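Local atomic coordinates of N-acetylneuraminate lyase (Fusobacterium nucleatum subsp. nucleatum ATCC 25586, PDB entry 5ZKA), a protein that is a member of the dihydrodipicolinate synthetase family and folds as a parallel beta/alpha (TIM) barrel. Residues F129-K133 / Q164-L168. Residue numbers count along the deposited sequence, not the author numbering.
Sequences FSEIK and QFGEL
In a TIM barrel, consecutive outer helices lie side by side and run in similar directions; residues 129-133 and 164-168 illustrate what fills the groove. Both are alpha-helical (phi/psi near -65/-40); their axes approach to 10.9 Å and cross at -30°. The register sets Phe129 opposite Gln164 (CA to CA 7.6 Å) and Lys133 opposite Leu168 (6.5 Å). Phe129, with chi1 t and chi2 72°, spans the gap: its CZ lies 3.3 Å from Gln164 O, and Gln164 CB makes a CH-pi contact over one face, 3.9 Å from the ring centroid. Gln164 is m, t, and its OE1 accepts a hydrogen bond from Ser161 N. At the ring edge sit Leu168 (m, t), CG 3.9 Å from Phe129 CZ, and Glu167, OE1 3.6 Å from Phe129 CE2. Leu168 CD2 meets Lys133 CG at 3.8 Å. All-trans Lys133 forms a salt bridge with Glu167 (m, t, chi3 53°), NZ to OE1 3.4 Å, whose hydrogen bond is weak. Helices 129-143 and 162-169 follow strands 117-120 and 147-150, so the contact joins consecutive beta-alpha units of the TIM barrel.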
ATOM      1  N   PHE A 129       1.112   8.536 -23.743  1.00 34.01           N
ATOM      2  CA  PHE A 129       0.845   9.577 -22.756  1.00 35.29           C
ATOM      3  C   PHE A 129       0.504  10.907 -23.415  1.00 32.59           C
ATOM      4  O   PHE A 129      -0.339  11.654 -22.905  1.00 33.02           O
ATOM      5  CB  PHE A 129       2.012   9.773 -21.797  1.00 32.25           C
ATOM      6  CG  PHE A 129       1.758  10.881 -20.831  1.00 33.32           C
ATOM      7  CD1 PHE A 129       0.824  10.712 -19.811  1.00 28.86           C
ATOM      8  CD2 PHE A 129       2.370  12.115 -20.987  1.00 39.35           C
ATOM      9  CE1 PHE A 129       0.551  11.740 -18.930  1.00 33.14           C
ATOM     10  CE2 PHE A 129       2.095  13.152 -20.109  1.00 38.99           C
ATOM     11  CZ  PHE A 129       1.185  12.964 -19.083  1.00 29.81           C
ATOM     12  N   SER A 130       1.160  11.241 -24.529  1.00 33.43           N
ATOM     13  CA  SER A 130       0.831  12.499 -25.188  1.00 30.35           C
ATOM     14  C   SER A 130      -0.641  12.545 -25.574  1.00 34.15           C
ATOM     15  O   SER A 130      -1.262  13.614 -25.538  1.00 33.28           O
ATOM     16  CB  SER A 130       1.694  12.703 -26.433  1.00 37.74           C
ATOM     17  OG  SER A 130       1.257  11.853 -27.480  1.00 40.76           O
ATOM     18  N   GLU A 131      -1.217  11.399 -25.938  1.00 32.38           N
ATOM     19  CA  GLU A 131      -2.635  11.373 -26.289  1.00 29.78           C
ATOM     20  C   GLU A 131      -3.508  11.514 -25.052  1.00 33.11           C
ATOM     21  O   GLU A 131      -4.531  12.207 -25.087  1.00 29.59           O
ATOM     22  CB  GLU A 131      -2.947  10.095 -27.062  1.00 27.51           C
ATOM     23  CG  GLU A 131      -2.254  10.109 -28.416  1.00 31.31           C
ATOM     24  CD  GLU A 131      -2.189   8.762 -29.114  1.00 36.07           C
ATOM     25  OE1 GLU A 131      -2.210   7.717 -28.428  1.00 41.17           O
ATOM     26  OE2 GLU A 131      -2.096   8.766 -30.365  1.00 35.20           O
ATOM     27  N   ILE A 132      -3.108  10.883 -23.945  1.00 30.38           N
ATOM     28  CA  ILE A 132      -3.834  11.025 -22.684  1.00 30.54           C
ATOM     29  C   ILE A 132      -3.829  12.478 -22.225  1.00 32.02           C
ATOM     30  O   ILE A 132      -4.838  12.998 -21.722  1.00 29.39           O
ATOM     31  CB  ILE A 132      -3.211  10.096 -21.625  1.00 29.70           C
ATOM     32  CG1 ILE A 132      -3.527   8.633 -21.958  1.00 31.10           C
ATOM     33  CG2 ILE A 132      -3.658  10.483 -20.232  1.00 26.62           C
ATOM     34  CD1 ILE A 132      -2.797   7.621 -21.092  1.00 33.62           C
ATOM     35  N   LYS A 133      -2.688  13.156 -22.388  1.00 29.35           N
ATOM     36  CA  LYS A 133      -2.582  14.556 -21.994  1.00 29.79           C
ATOM     37  C   LYS A 133      -3.511  15.426 -22.831  1.00 32.69           C
ATOM     38  O   LYS A 133      -4.209  16.303 -22.306  1.00 32.18           O
ATOM     39  CB  LYS A 133      -1.127  15.025 -22.143  1.00 30.59           C
ATOM     40  CG  LYS A 133      -0.866  16.438 -21.632  1.00 31.57           C
ATOM     41  CD  LYS A 133       0.636  16.741 -21.639  1.00 40.85           C
ATOM     42  CE  LYS A 133       0.913  18.191 -21.293  1.00 50.91           C
ATOM     43  NZ  LYS A 133       2.275  18.608 -21.726  1.00 52.51           N
ATOM     44  N   GLN A 164       4.791  11.988 -15.374  1.00 37.88           N
ATOM     45  CA  GLN A 164       3.581  12.163 -16.168  1.00 34.97           C
ATOM     46  C   GLN A 164       2.510  12.919 -15.380  1.00 37.87           C
ATOM     47  O   GLN A 164       1.856  13.817 -15.924  1.00 34.01           O
ATOM     48  CB  GLN A 164       3.090  10.796 -16.638  1.00 29.49           C
ATOM     49  CG  GLN A 164       4.053  10.168 -17.657  1.00 34.73           C
ATOM     50  CD  GLN A 164       3.665   8.764 -18.067  1.00 36.07           C
ATOM     51  OE1 GLN A 164       2.967   8.056 -17.343  1.00 36.35           O
ATOM     52  NE2 GLN A 164       4.101   8.362 -19.259  1.00 34.82           N
ATOM     53  N   PHE A 165       2.329  12.598 -14.091  1.00 34.03           N
ATOM     54  CA  PHE A 165       1.440  13.415 -13.264  1.00 33.88           C
ATOM     55  C   PHE A 165       1.888  14.872 -13.268  1.00 35.43           C
ATOM     56  O   PHE A 165       1.060  15.787 -13.349  1.00 30.81           O
ATOM     57  CB  PHE A 165       1.387  12.889 -11.825  1.00 26.83           C
ATOM     58  CG  PHE A 165       0.408  11.769 -11.613  1.00 28.38           C
ATOM     59  CD1 PHE A 165      -0.959  11.975 -11.751  1.00 32.04           C
ATOM     60  CD2 PHE A 165       0.859  10.500 -11.271  1.00 35.13           C
ATOM     61  CE1 PHE A 165      -1.864  10.936 -11.551  1.00 34.78           C
ATOM     62  CE2 PHE A 165      -0.034   9.456 -11.064  1.00 35.99           C
ATOM     63  CZ  PHE A 165      -1.407   9.676 -11.212  1.00 36.58           C
ATOM     64  N   GLY A 166       3.199  15.107 -13.185  1.00 34.02           N
ATOM     65  CA  GLY A 166       3.702  16.472 -13.234  1.00 34.28           C
ATOM     66  C   GLY A 166       3.312  17.208 -14.499  1.00 37.50           C
ATOM     67  O   GLY A 166       2.978  18.394 -14.455  1.00 35.45           O
ATOM     68  N   GLU A 167       3.349  16.522 -15.646  1.00 36.10           N
ATOM     69  CA  GLU A 167       2.952  17.163 -16.897  1.00 40.30           C
ATOM     70  C   GLU A 167       1.485  17.573 -16.859  1.00 38.32           C
ATOM     71  O   GLU A 167       1.133  18.697 -17.234  1.00 37.24           O
ATOM     72  CB  GLU A 167       3.221  16.231 -18.077  1.00 44.09           C
ATOM     73  CG  GLU A 167       4.688  16.110 -18.468  1.00 48.72           C
ATOM     74  CD  GLU A 167       4.864  15.473 -19.842  1.00 50.42           C
ATOM     75  OE1 GLU A 167       4.245  15.963 -20.807  1.00 49.31           O
ATOM     76  OE2 GLU A 167       5.602  14.470 -19.945  1.00 53.05           O
ATOM     77  N   LEU A 168       0.610  16.678 -16.395  1.00 32.84           N
ATOM     78  CA  LEU A 168      -0.804  17.024 -16.294  1.00 30.51           C
ATOM     79  C   LEU A 168      -1.021  18.154 -15.295  1.00 37.30           C
ATOM     80  O   LEU A 168      -1.764  19.101 -15.569  1.00 33.39           O
ATOM     81  CB  LEU A 168      -1.619  15.791 -15.904  1.00 33.59           C
ATOM     82  CG  LEU A 168      -1.559  14.660 -16.935  1.00 37.80           C
ATOM     83  CD1 LEU A 168      -2.276  13.423 -16.422  1.00 36.31           C
ATOM     84  CD2 LEU A 168      -2.146  15.106 -18.277  1.00 37.48           C
TER